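Local structure of peptidoglycan glycosyltransferase (Eggerthella lenta, 4MNR) at residues 194-200 / 251-256; 262-268 / 363-367; 182-188 / 297-302; 330-335 / 371-375. The protein belongs to the penicillin-binding protein family and carries a transpeptidase-type domain with the beta-lactamase-like fold. All blocks are in the same frame, centred on the assembly; numbering follows the deposited sequence.

Contact 1. Residues 194-200 / 251-256; sequences TALEDDV and EMGADK
A helix end can pack on another helix without direct hydrogen bonds, through apolar side chains with water at the margins. Helix 188-197 ends in a Schellman motif: Asp199 takes positive phi (59°/35°), Val200 N bonds to Ala195 O at 2.9 Å, and Asp199 N weakly to Leu196 O at 3.3 Å. Helix 242-263 is kinked within 251-256: Gly253 takes non-helical angles (87°/162°) that call for glycine, and Ala254 N and Asp255 N lack a bond to the turn before. CA atoms pair as Thr194-Lys256 (7.6 Å) and Val200-Met252 (6.1 Å). Selenomethionine Met252 (p, t, p) brings CE to 3.6 Å from Ala195 CB and SE to 4.0 Å from Thr194 CG2. Val200 (t) places CG2 3.9 Å from Met252 CB and 3.8 Å from Lys256 CD, and CG1 3.9 Å from Glu251 CG. Lys256 (m, t, t, p) has CD 3.7 Å from Asp198 OD2. One water donates to Asp198 OD2 (2.7 Å) and Lys256 O (2.9 Å); another to Val200 O (2.9 Å) and, weakly, Glu251 OE2 (3.3 Å). The nearest Glu251 side-chain atom is about 3 Å from a magnesium ion. Such a Schellman-terminated helix contact belongs to the helical part of the beta-lactamase-like fold.

Contact 2. Residues 262-268 / 363-367; sequences ESFGFNK and MQAVS
Phe264 lays one ring face under the methyl of Ala365, a CH-pi contact with Ala365 CB 3.7 Å from the ring centroid and 6° off its normal. It joins the C-terminal end of helix 242-263 to the end of strand 361-364 in the transpeptidase-family region. Although the Phe264 CA-CB bond points away, chi1 -81° and chi2 -97° bring CE2 to 4.1 Å from Val366 CG1. A Schellman motif ends the helix at Gly265 (phi 114°, Gly265 N to Glu262 O 3.0 Å), and a type II turn follows from Gly265 to Lys268. Ser263 and Ala365 CA atoms are 4.8 Å apart. Selenomethionine Met363 (p, t, p) sets SE against the helix end, 3.2 Å from Ser263 O and 3.6 Å from Gly265 N. Lys268 folds back, its NZ donating to Glu262 O at 3.0 Å. Helices 188-197 and 321-332 enclose Phe264. Ser263 O receives a CA-H...O contact from Ala365 CA (3.3 Å), and one water donates to Ser263 O and Gln364 O, 3.0 Å from each.

Contact 3. Residues 182-188 / 297-302; sequences APGSTFK and AAAGEP
Two glycines meet here so closely that Gly300 has no room for a side chain: the CA atoms of Gly184 and Gly300 are 4.1 Å apart, and a CB on Gly300 would fall 1.8 Å from Gly184 O. Gly300 (90°/8°) is the C-prime residue of the Schellman motif that ends helix 291-298, with Gly300 N bonded to Ala297 O at 2.9 Å. Gly184 also has positive phi (54°/-147°) and precedes a 3-10 turn at 185-187, where Phe187 N meets Gly184 O at 3.0 Å. Across the interface Gly184 N donates a weak hydrogen bond to Gly300 O (3.0 Å, 121°), while Gly300 CA gives a CA-H...O contact to Gly184 O (3.3 Å, 167°). On one flank Ala182 CB touches Pro302 CD at 3.5 Å. On the other, Phe187 (chi1 t, chi2 81°) sets CB 3.6 Å from Gly300 CA and CE2 3.2 Å from Ala297 O. Lys188 (m, t, t, t) has CE 4.1 Å from Ala299 CB, and its NZ is hydrogen-bonded to Ser240 and Asn242. Ser185 OG and Glu301 OE2 are hydrogen-bonded to the backbone N of Thr403 and of Glu405. Ser185 to Lys188 match the SxxK signature of penicillin-binding proteins, and Ser240 and Asn242 fit the SxN signature, so this buried junction probably lies in the active-site region, as in relatives.

Contact 4. Residues 330-335 / 371-375; sequences AIANDG and AGRVR
Arg375 NH2 donates to Ile331 O, a carbonyl in the last turn of helix 321-332, at 2.9 Å (142°), with the oxygen near the guanidinium plane. A water extends the link, accepting from Arg375 NH2 at 3.0 Å and donating to Asp334 OD1 at 2.7 Å. That carboxylate oxygen is itself 4.5 Å from Arg375 NH2 and well out of the guanidinium plane, so only the charges attract; Lys368 forms a long, weak ion pair with it. The CA-CB bond of Arg375 points sideways; chi1 -156°, then t, p and chi4 -110° carry the guanidinium to the other segment, and Arg375 CB lies 3.9 Å from Ile331 CG2. Segment 330-335 finishes helix 321-332, turning at Asn333 (-110°/45°) and then at Asp334 (60°/30°) and Gly335 (96°/-7°), both with positive phi, while Gly335 N bonds back to Ala330 O at 2.8 Å. Segment 371-375 is regular helix. The backbones come nearest at Ile331 and Ala371, CA atoms 4.8 Å apart. Ala371 CB fits into the turn, 3.4 Å from Gly335 N and 3.9 Å from Ala330 O. Ile331 (m, m) sends CD1 to 3.8 Å from Val374 CG1. Helix 188-197 closes the apolar side through Ile189, Ala193 and Leu196, and Met417 of strand 409-418 packs on Ile331, Ala332 and Arg375, so the two helix segments meet between another helix and the five-stranded sheet.

From the N terminus, residues 182-188 begin the loop that contact 3 closes at 297-302. Nested within it, contact 1 joins 194-200 to 251-256. Helix 242-263 then runs on into contact 2, whose loop opens at 262-268 inside that of contact 3 and ends outside it, at 363-367, so the two cross; Phe266 meets Phe187 between them. Contact 4 starts at 330-335, after contact 3 has closed, and crosses contact 2 by ending at 371-375. Gly335 O and Ala365 N, a probable hydrogen bond, connect these two. Leu196 packs on Arg373 and Val374, and Glu197 reaches Ser367, so helix 188-197, part of contact 1, also packs against contacts 2 and 4.

Contact 1. Residues 194-200 / 251-256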
loop_
_atom_site.group_PDB
_atom_site.type_symbol
_atom_site.label_atom_id
_atom_site.label_comp_id
_atom_site.label_asym_id
_atom_site.label_seq_id
_atom_site.Cartn_x
_atom_site.Cartn_y
_atom_site.Cartn_z
ATOM N N THR A 194 13.126 10.022 -8.337
ATOM C CA THR A 194 13.687 11.295 -7.937
ATOM C C THR A 194 14.997 11.564 -8.669
ATOM O O THR A 194 15.248 12.678 -9.123
ATOM C CB THR A 194 13.898 11.331 -6.406
ATOM O OG1 THR A 194 12.619 11.188 -5.766
ATOM C CG2 THR A 194 14.485 12.665 -6.000
ATOM N N ALA A 195 15.827 10.528 -8.791
ATOM C CA ALA A 195 17.121 10.678 -9.449
ATOM C C ALA A 195 16.952 11.036 -10.923
ATOM O O ALA A 195 17.694 11.855 -11.454
ATOM C CB ALA A 195 17.957 9.412 -9.298
ATOM N N LEU A 196 15.971 10.425 -11.584
ATOM C CA LEU A 196 15.732 10.739 -12.986
ATOM C C LEU A 196 15.125 12.134 -13.158
ATOM O O LEU A 196 15.516 12.883 -14.054
ATOM C CB LEU A 196 14.831 9.676 -13.630
ATOM C CG LEU A 196 15.362 8.240 -13.612
ATOM C CD1 LEU A 196 14.395 7.313 -14.346
ATOM C CD2 LEU A 196 16.761 8.156 -14.216
ATOM N N GLU A 197 14.163 12.476 -12.309
ATOM C CA GLU A 197 13.499 13.782 -12.377
ATOM C C GLU A 197 14.489 14.934 -12.179
ATOM O O GLU A 197 14.416 15.964 -12.866
ATOM C CB GLU A 197 12.359 13.851 -11.344
ATOM C CG GLU A 197 11.594 15.185 -11.296
ATOM C CD GLU A 197 10.371 15.235 -12.216
ATOM O OE1 GLU A 197 10.087 14.244 -12.915
ATOM O OE2 GLU A 197 9.681 16.279 -12.238
ATOM N N ASP A 198 15.429 14.745 -11.256
ATOM C CA ASP A 198 16.376 15.795 -10.884
ATOM C C ASP A 198 17.688 15.686 -11.653
ATOM O O ASP A 198 18.621 16.463 -11.418
ATOM C CB ASP A 198 16.663 15.751 -9.382
ATOM C CG ASP A 198 15.454 16.128 -8.540
ATOM O OD1 ASP A 198 14.547 16.818 -9.057
ATOM O OD2 ASP A 198 15.415 15.735 -7.351
ATOM N N ASP A 199 17.752 14.720 -12.566
ATOM C CA ASP A 199 18.927 14.510 -13.416
ATOM C C ASP A 199 20.195 14.230 -12.611
ATOM O O ASP A 199 21.289 14.633 -13.001
ATOM C CB ASP A 199 19.151 15.703 -14.352
ATOM C CG ASP A 199 19.845 15.310 -15.641
ATOM O OD1 ASP A 199 19.578 14.196 -16.142
ATOM O OD2 ASP A 199 20.655 16.113 -16.153
ATOM N N VAL A 200 20.040 13.528 -11.494
ATOM C CA VAL A 200 21.194 13.118 -10.700
ATOM C C VAL A 200 21.949 11.982 -11.391
ATOM O O VAL A 200 23.179 11.935 -11.375
ATOM C CB VAL A 200 20.768 12.682 -9.288
ATOM C CG1 VAL A 200 21.960 12.108 -8.518
ATOM C CG2 VAL A 200 20.153 13.864 -8.542
ATOM N N GLU A 251 24.824 10.606 -3.383
ATOM C CA GLU A 251 25.079 11.496 -4.510
ATOM C C GLU A 251 23.986 12.557 -4.652
ATOM O O GLU A 251 24.280 13.736 -4.901
ATOM C CB GLU A 251 25.233 10.705 -5.811
ATOM C CG GLU A 251 25.526 11.595 -7.003
ATOM C CD GLU A 251 25.971 10.826 -8.226
ATOM O OE1 GLU A 251 25.967 9.577 -8.177
ATOM O OE2 GLU A 251 26.329 11.476 -9.234
HETATM N N MSE A 252 22.729 12.162 -4.489
HETATM C CA MSE A 252 21.645 13.133 -4.640
HETATM C C MSE A 252 21.534 14.053 -3.429
HETATM O O MSE A 252 21.114 15.205 -3.554
HETATM C CB MSE A 252 20.302 12.465 -4.958
HETATM C CG MSE A 252 19.592 11.826 -3.783
HETATM SE SE MSE A 252 17.760 11.306 -4.258
HETATM C CE MSE A 252 18.158 10.090 -5.738
ATOM N N GLY A 253 21.933 13.551 -2.261
ATOM C CA GLY A 253 21.931 14.370 -1.066
ATOM C C GLY A 253 20.600 14.360 -0.345
ATOM O O GLY A 253 19.551 14.016 -0.910
ATOM N N ALA A 254 20.643 14.770 0.920
ATOM C CA ALA A 254 19.470 14.697 1.784
ATOM C C ALA A 254 18.312 15.571 1.302
ATOM O O ALA A 254 17.164 15.124 1.296
ATOM C CB ALA A 254 19.856 15.061 3.222
ATOM N N ASP A 255 18.608 16.813 0.907
ATOM C CA ASP A 255 17.553 17.738 0.475
ATOM C C ASP A 255 16.720 17.129 -0.650
ATOM O O ASP A 255 15.483 17.114 -0.582
ATOM C CB ASP A 255 18.141 19.074 0.012
ATOM C CG ASP A 255 18.771 19.867 1.144
ATOM O OD1 ASP A 255 18.197 19.906 2.254
ATOM O OD2 ASP A 255 19.847 20.462 0.917
ATOM N N LYS A 256 17.396 16.599 -1.668
ATOM C CA LYS A 256 16.694 16.028 -2.825
ATOM C C LYS A 256 15.958 14.742 -2.473
ATOM O O LYS A 256 14.860 14.503 -2.973
ATOM C CB LYS A 256 17.663 15.733 -3.974
ATOM C CG LYS A 256 18.074 16.930 -4.809
ATOM C CD LYS A 256 18.847 16.461 -6.044
ATOM C CE LYS A 256 19.264 17.624 -6.932
ATOM N NZ LYS A 256 20.324 18.450 -6.294
HETATM O O HOH W 1 13.952 16.175 -5.113
HETATM O O HOH W 2 25.570 10.610 -12.368
#

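Contact 2. Residues 262-268 / 363-367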
loop_
_atom_site.group_PDB
_atom_site.type_symbol
_atom_site.label_atom_id
_atom_site.label_comp_id
_atom_site.label_asym_id
_atom_site.label_seq_id
_atom_site.Cartn_x
_atom_site.Cartn_y
_atom_site.Cartn_z
ATOM N N GLU A 262 8.691 13.421 -0.355
ATOM C CA GLU A 262 7.538 14.251 -0.039
ATOM C C GLU A 262 6.636 14.446 -1.263
ATOM O O GLU A 262 5.411 14.569 -1.133
ATOM C CB GLU A 262 7.968 15.572 0.607
ATOM C CG GLU A 262 8.442 15.351 2.053
ATOM C CD GLU A 262 8.929 16.599 2.752
ATOM O OE1 GLU A 262 9.105 17.635 2.072
ATOM O OE2 GLU A 262 9.141 16.530 3.990
ATOM N N SER A 263 7.237 14.454 -2.449
ATOM C CA SER A 263 6.460 14.577 -3.684
ATOM C C SER A 263 5.521 13.390 -3.903
ATOM O O SER A 263 4.517 13.511 -4.611
ATOM C CB SER A 263 7.383 14.751 -4.897
ATOM O OG SER A 263 8.157 15.936 -4.789
ATOM N N PHE A 264 5.850 12.248 -3.298
ATOM C CA PHE A 264 5.038 11.045 -3.408
ATOM C C PHE A 264 4.115 10.891 -2.214
ATOM O O PHE A 264 3.393 9.904 -2.114
ATOM C CB PHE A 264 5.917 9.793 -3.488
ATOM C CG PHE A 264 6.468 9.514 -4.858
ATOM C CD1 PHE A 264 5.826 8.613 -5.700
ATOM C CD2 PHE A 264 7.643 10.102 -5.282
ATOM C CE1 PHE A 264 6.335 8.321 -6.951
ATOM C CE2 PHE A 264 8.163 9.819 -6.534
ATOM C CZ PHE A 264 7.506 8.936 -7.378
ATOM N N GLY A 265 4.144 11.843 -1.297
ATOM C CA GLY A 265 3.175 11.819 -0.218
ATOM C C GLY A 265 3.715 11.582 1.176
ATOM O O GLY A 265 2.956 11.632 2.146
ATOM N N PHE A 266 5.013 11.331 1.299
ATOM C CA PHE A 266 5.594 11.209 2.631
ATOM C C PHE A 266 5.502 12.541 3.383
ATOM O O PHE A 266 5.629 13.619 2.794
ATOM C CB PHE A 266 7.037 10.676 2.551
ATOM C CG PHE A 266 7.113 9.210 2.216
ATOM C CD1 PHE A 266 6.922 8.775 0.916
ATOM C CD2 PHE A 266 7.343 8.267 3.209
ATOM C CE1 PHE A 266 6.970 7.428 0.595
ATOM C CE2 PHE A 266 7.401 6.912 2.905
ATOM C CZ PHE A 266 7.210 6.482 1.597
ATOM N N ASN A 267 5.259 12.455 4.693
ATOM C CA ASN A 267 5.104 13.626 5.562
ATOM C C ASN A 267 3.914 14.506 5.211
ATOM O O ASN A 267 3.893 15.691 5.560
ATOM C CB ASN A 267 6.375 14.476 5.624
ATOM C CG ASN A 267 7.540 13.737 6.248
ATOM O OD1 ASN A 267 7.355 12.820 7.052
ATOM N ND2 ASN A 267 8.746 14.152 5.904
ATOM N N LYS A 268 2.936 13.925 4.526
ATOM C CA LYS A 268 1.672 14.610 4.258
ATOM C C LYS A 268 0.530 13.845 4.924
ATOM O O LYS A 268 0.488 12.624 4.899
ATOM C CB LYS A 268 1.406 14.678 2.756
ATOM C CG LYS A 268 2.535 15.263 1.932
ATOM C CD LYS A 268 2.686 16.759 2.153
ATOM C CE LYS A 268 3.830 17.308 1.321
ATOM N NZ LYS A 268 3.738 16.839 -0.090
HETATM N N MSE A 363 -1.775 14.809 -5.937
HETATM C CA MSE A 363 -0.512 15.497 -6.204
HETATM C C MSE A 363 0.197 14.977 -7.455
HETATM O O MSE A 363 -0.025 13.847 -7.888
HETATM C CB MSE A 363 0.415 15.437 -4.975
HETATM C CG MSE A 363 0.813 14.047 -4.578
HETATM SE SE MSE A 363 1.849 14.067 -2.918
HETATM C CE MSE A 363 0.407 14.330 -1.648
ATOM N N GLN A 364 1.034 15.821 -8.044
ATOM C CA GLN A 364 1.904 15.398 -9.140
ATOM C C GLN A 364 3.255 14.995 -8.557
ATOM O O GLN A 364 4.022 15.862 -8.133
ATOM C CB GLN A 364 2.108 16.552 -10.129
ATOM C CG GLN A 364 2.979 16.183 -11.324
ATOM C CD GLN A 364 2.167 15.836 -12.562
ATOM O OE1 GLN A 364 1.109 16.419 -12.803
ATOM N NE2 GLN A 364 2.659 14.882 -13.355
ATOM N N ALA A 365 3.552 13.695 -8.518
ATOM C CA ALA A 365 4.816 13.235 -7.934
ATOM C C ALA A 365 6.017 13.537 -8.824
ATOM O O ALA A 365 7.002 14.116 -8.369
ATOM C CB ALA A 365 4.765 11.733 -7.599
ATOM N N VAL A 366 5.931 13.131 -10.087
ATOM C CA VAL A 366 6.994 13.360 -11.066
ATOM C C VAL A 366 6.347 13.669 -12.414
ATOM O O VAL A 366 5.132 13.556 -12.556
ATOM C CB VAL A 366 7.913 12.120 -11.243
ATOM C CG1 VAL A 366 8.767 11.869 -9.994
ATOM C CG2 VAL A 366 7.094 10.888 -11.606
ATOM N N SER A 367 7.153 14.060 -13.395
ATOM C CA SER A 367 6.628 14.340 -14.735
ATOM C C SER A 367 6.182 13.069 -15.452
ATOM O O SER A 367 6.588 11.959 -15.099
ATOM C CB SER A 367 7.676 15.040 -15.599
ATOM O OG SER A 367 8.708 14.135 -15.950
HETATM O O HOH W 3 4.055 16.398 -5.206
#

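Contact 3. Residues 182-188 / 297-302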
loop_
_atom_site.group_PDB
_atom_site.type_symbol
_atom_site.label_atom_id
_atom_site.label_comp_id
_atom_site.label_asym_id
_atom_site.label_seq_id
_atom_site.Cartn_x
_atom_site.Cartn_y
_atom_site.Cartn_z
ATOM N N ALA A 182 8.279 -0.556 7.291
ATOM C CA ALA A 182 9.449 -0.235 6.472
ATOM C C ALA A 182 9.200 -0.815 5.082
ATOM O O ALA A 182 8.878 -2.004 4.954
ATOM C CB ALA A 182 10.682 -0.863 7.063
ATOM N N PRO A 183 9.354 0.008 4.033
ATOM C CA PRO A 183 9.027 -0.496 2.692
ATOM C C PRO A 183 10.160 -1.299 2.075
ATOM O O PRO A 183 9.949 -1.986 1.068
ATOM C CB PRO A 183 8.790 0.783 1.883
ATOM C CG PRO A 183 9.683 1.809 2.550
ATOM C CD PRO A 183 9.631 1.461 4.037
ATOM N N GLY A 184 11.357 -1.186 2.646
ATOM C CA GLY A 184 12.508 -1.831 2.048
ATOM C C GLY A 184 12.670 -1.425 0.592
ATOM O O GLY A 184 12.335 -0.301 0.184
ATOM N N SER A 185 13.164 -2.355 -0.212
ATOM C CA SER A 185 13.569 -2.031 -1.567
ATOM C C SER A 185 12.426 -1.597 -2.508
ATOM O O SER A 185 12.680 -1.123 -3.611
ATOM C CB SER A 185 14.405 -3.183 -2.148
ATOM O OG SER A 185 13.839 -4.435 -1.792
ATOM N N THR A 186 11.172 -1.716 -2.066
ATOM C CA THR A 186 10.052 -1.167 -2.825
ATOM C C THR A 186 10.161 0.357 -2.966
ATOM O O THR A 186 9.754 0.952 -3.963
ATOM C CB THR A 186 8.705 -1.516 -2.168
ATOM O OG1 THR A 186 8.947 -2.215 -0.942
ATOM C CG2 THR A 186 7.950 -2.443 -3.070
ATOM N N PHE A 187 10.740 0.988 -1.954
ATOM C CA PHE A 187 10.933 2.434 -1.937
ATOM C C PHE A 187 11.920 2.900 -3.009
ATOM O O PHE A 187 11.992 4.089 -3.322
ATOM C CB PHE A 187 11.431 2.853 -0.541
ATOM C CG PHE A 187 11.586 4.333 -0.351
ATOM C CD1 PHE A 187 10.491 5.143 -0.056
ATOM C CD2 PHE A 187 12.838 4.909 -0.397
ATOM C CE1 PHE A 187 10.641 6.508 0.135
ATOM C CE2 PHE A 187 13.003 6.283 -0.213
ATOM C CZ PHE A 187 11.896 7.081 0.058
ATOM N N LYS A 188 12.700 1.972 -3.560
ATOM C CA LYS A 188 13.622 2.346 -4.630
ATOM C C LYS A 188 12.875 2.957 -5.824
ATOM O O LYS A 188 13.467 3.693 -6.611
ATOM C CB LYS A 188 14.491 1.153 -5.056
ATOM C CG LYS A 188 15.494 0.741 -3.987
ATOM C CD LYS A 188 16.241 -0.532 -4.347
ATOM C CE LYS A 188 17.169 -0.935 -3.179
ATOM N NZ LYS A 188 17.674 -2.303 -3.365
ATOM N N ALA A 297 18.211 5.026 3.776
ATOM C CA ALA A 297 16.888 5.560 3.448
ATOM C C ALA A 297 16.636 5.472 1.949
ATOM O O ALA A 297 15.521 5.163 1.508
ATOM C CB ALA A 297 16.750 7.010 3.924
ATOM N N ALA A 298 17.673 5.739 1.159
ATOM C CA ALA A 298 17.533 5.661 -0.299
ATOM C C ALA A 298 17.205 4.246 -0.736
ATOM O O ALA A 298 16.570 4.033 -1.777
ATOM C CB ALA A 298 18.798 6.158 -0.995
ATOM N N ALA A 299 17.621 3.272 0.068
ATOM C CA ALA A 299 17.335 1.871 -0.220
ATOM C C ALA A 299 16.080 1.387 0.490
ATOM O O ALA A 299 15.763 0.193 0.465
ATOM C CB ALA A 299 18.512 1.003 0.175
ATOM N N GLY A 300 15.369 2.296 1.138
ATOM C CA GLY A 300 14.102 1.936 1.746
ATOM C C GLY A 300 14.127 1.450 3.188
ATOM O O GLY A 300 13.099 0.991 3.693
ATOM N N GLU A 301 15.277 1.536 3.865
ATOM C CA GLU A 301 15.354 1.076 5.245
ATOM C C GLU A 301 15.451 2.244 6.224
ATOM O O GLU A 301 16.337 3.092 6.102
ATOM C CB GLU A 301 16.551 0.139 5.441
ATOM C CG GLU A 301 16.386 -1.223 4.756
ATOM C CD GLU A 301 15.334 -2.108 5.418
ATOM O OE1 GLU A 301 14.805 -1.746 6.495
ATOM O OE2 GLU A 301 15.043 -3.179 4.856
ATOM N N PRO A 302 14.529 2.301 7.193
ATOM C CA PRO A 302 14.531 3.361 8.204
ATOM C C PRO A 302 15.448 3.043 9.378
ATOM O O PRO A 302 14.996 2.469 10.372
ATOM C CB PRO A 302 13.074 3.402 8.659
ATOM C CG PRO A 302 12.585 1.974 8.474
ATOM C CD PRO A 302 13.320 1.458 7.255
#

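Contact 4. Residues 330-335 / 371-375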
loop_
_atom_site.group_PDB
_atom_site.type_symbol
_atom_site.label_atom_id
_atom_site.label_comp_id
_atom_site.label_asym_id
_atom_site.label_seq_id
_atom_site.Cartn_x
_atom_site.Cartn_y
_atom_site.Cartn_z
ATOM N N ALA A 330 1.419 6.548 -9.049
ATOM C CA ALA A 330 2.138 7.679 -9.640
ATOM C C ALA A 330 2.866 7.226 -10.890
ATOM O O ALA A 330 2.840 7.889 -11.919
ATOM C CB ALA A 330 3.132 8.262 -8.650
ATOM N N ILE A 331 3.526 6.080 -10.798
ATOM C CA ILE A 331 4.270 5.564 -11.940
ATOM C C ILE A 331 3.326 5.115 -13.059
ATOM O O ILE A 331 3.592 5.347 -14.243
ATOM C CB ILE A 331 5.228 4.442 -11.502
ATOM C CG1 ILE A 331 6.200 4.984 -10.438
ATOM C CG2 ILE A 331 5.990 3.883 -12.695
ATOM C CD1 ILE A 331 6.940 6.253 -10.859
ATOM N N ALA A 332 2.200 4.515 -12.679
ATOM C CA ALA A 332 1.200 4.051 -13.627
ATOM C C ALA A 332 0.451 5.181 -14.358
ATOM O O ALA A 332 0.110 5.052 -15.532
ATOM C CB ALA A 332 0.208 3.129 -12.909
ATOM N N ASN A 333 0.216 6.288 -13.662
ATOM C CA ASN A 333 -0.686 7.336 -14.137
ATOM C C ASN A 333 0.056 8.605 -14.532
ATOM O O ASN A 333 -0.355 9.700 -14.163
ATOM C CB ASN A 333 -1.711 7.649 -13.036
ATOM C CG ASN A 333 -2.894 8.471 -13.520
ATOM O OD1 ASN A 333 -3.425 8.260 -14.616
ATOM N ND2 ASN A 333 -3.327 9.403 -12.688
ATOM N N ASP A 334 1.156 8.453 -15.274
ATOM C CA ASP A 334 1.852 9.606 -15.848
ATOM C C ASP A 334 2.340 10.597 -14.780
ATOM O O ASP A 334 2.409 11.809 -15.024
ATOM C CB ASP A 334 0.964 10.327 -16.882
ATOM C CG ASP A 334 0.590 9.433 -18.055
ATOM O OD1 ASP A 334 1.389 8.536 -18.408
ATOM O OD2 ASP A 334 -0.511 9.627 -18.625
ATOM N N GLY A 335 2.652 10.075 -13.597
ATOM C CA GLY A 335 3.262 10.872 -12.548
ATOM C C GLY A 335 2.274 11.430 -11.540
ATOM O O GLY A 335 2.675 12.002 -10.524
ATOM N N ALA A 371 7.820 9.339 -15.153
ATOM C CA ALA A 371 7.006 8.173 -14.817
ATOM C C ALA A 371 7.195 7.075 -15.859
ATOM O O ALA A 371 7.330 5.909 -15.518
ATOM C CB ALA A 371 5.528 8.550 -14.734
ATOM N N GLY A 372 7.202 7.462 -17.133
ATOM C CA GLY A 372 7.357 6.501 -18.207
ATOM C C GLY A 372 8.721 5.835 -18.186
ATOM O O GLY A 372 8.837 4.646 -18.477
ATOM N N ARG A 373 9.757 6.595 -17.837
ATOM C CA ARG A 373 11.105 6.033 -17.809
ATOM C C ARG A 373 11.213 5.049 -16.671
ATOM O O ARG A 373 11.853 4.002 -16.796
ATOM C CB ARG A 373 12.160 7.130 -17.631
ATOM C CG ARG A 373 12.351 8.001 -18.860
ATOM C CD ARG A 373 13.122 9.258 -18.507
ATOM N NE ARG A 373 14.521 8.961 -18.201
ATOM C CZ ARG A 373 15.374 9.846 -17.696
ATOM N NH1 ARG A 373 14.968 11.081 -17.409
ATOM N NH2 ARG A 373 16.632 9.495 -17.480
ATOM N N VAL A 374 10.590 5.387 -15.545
ATOM C CA VAL A 374 10.596 4.478 -14.393
ATOM C C VAL A 374 9.807 3.209 -14.708
ATOM O O VAL A 374 10.236 2.112 -14.370
ATOM C CB VAL A 374 10.027 5.159 -13.146
ATOM C CG1 VAL A 374 9.856 4.146 -11.986
ATOM C CG2 VAL A 374 10.929 6.316 -12.741
ATOM N N ARG A 375 8.657 3.369 -15.359
ATOM C CA ARG A 375 7.828 2.222 -15.714
ATOM C C ARG A 375 8.605 1.249 -16.609
ATOM O O ARG A 375 8.511 0.035 -16.450
ATOM C CB ARG A 375 6.528 2.688 -16.383
ATOM C CG ARG A 375 5.380 1.701 -16.280
ATOM C CD ARG A 375 4.032 2.395 -16.503
ATOM N NE ARG A 375 3.947 2.983 -17.837
ATOM C CZ ARG A 375 3.956 4.289 -18.089
ATOM N NH1 ARG A 375 3.889 4.718 -19.341
ATOM N NH2 ARG A 375 4.036 5.167 -17.091
HETATM O O HOH W 4 4.012 7.880 -18.311
#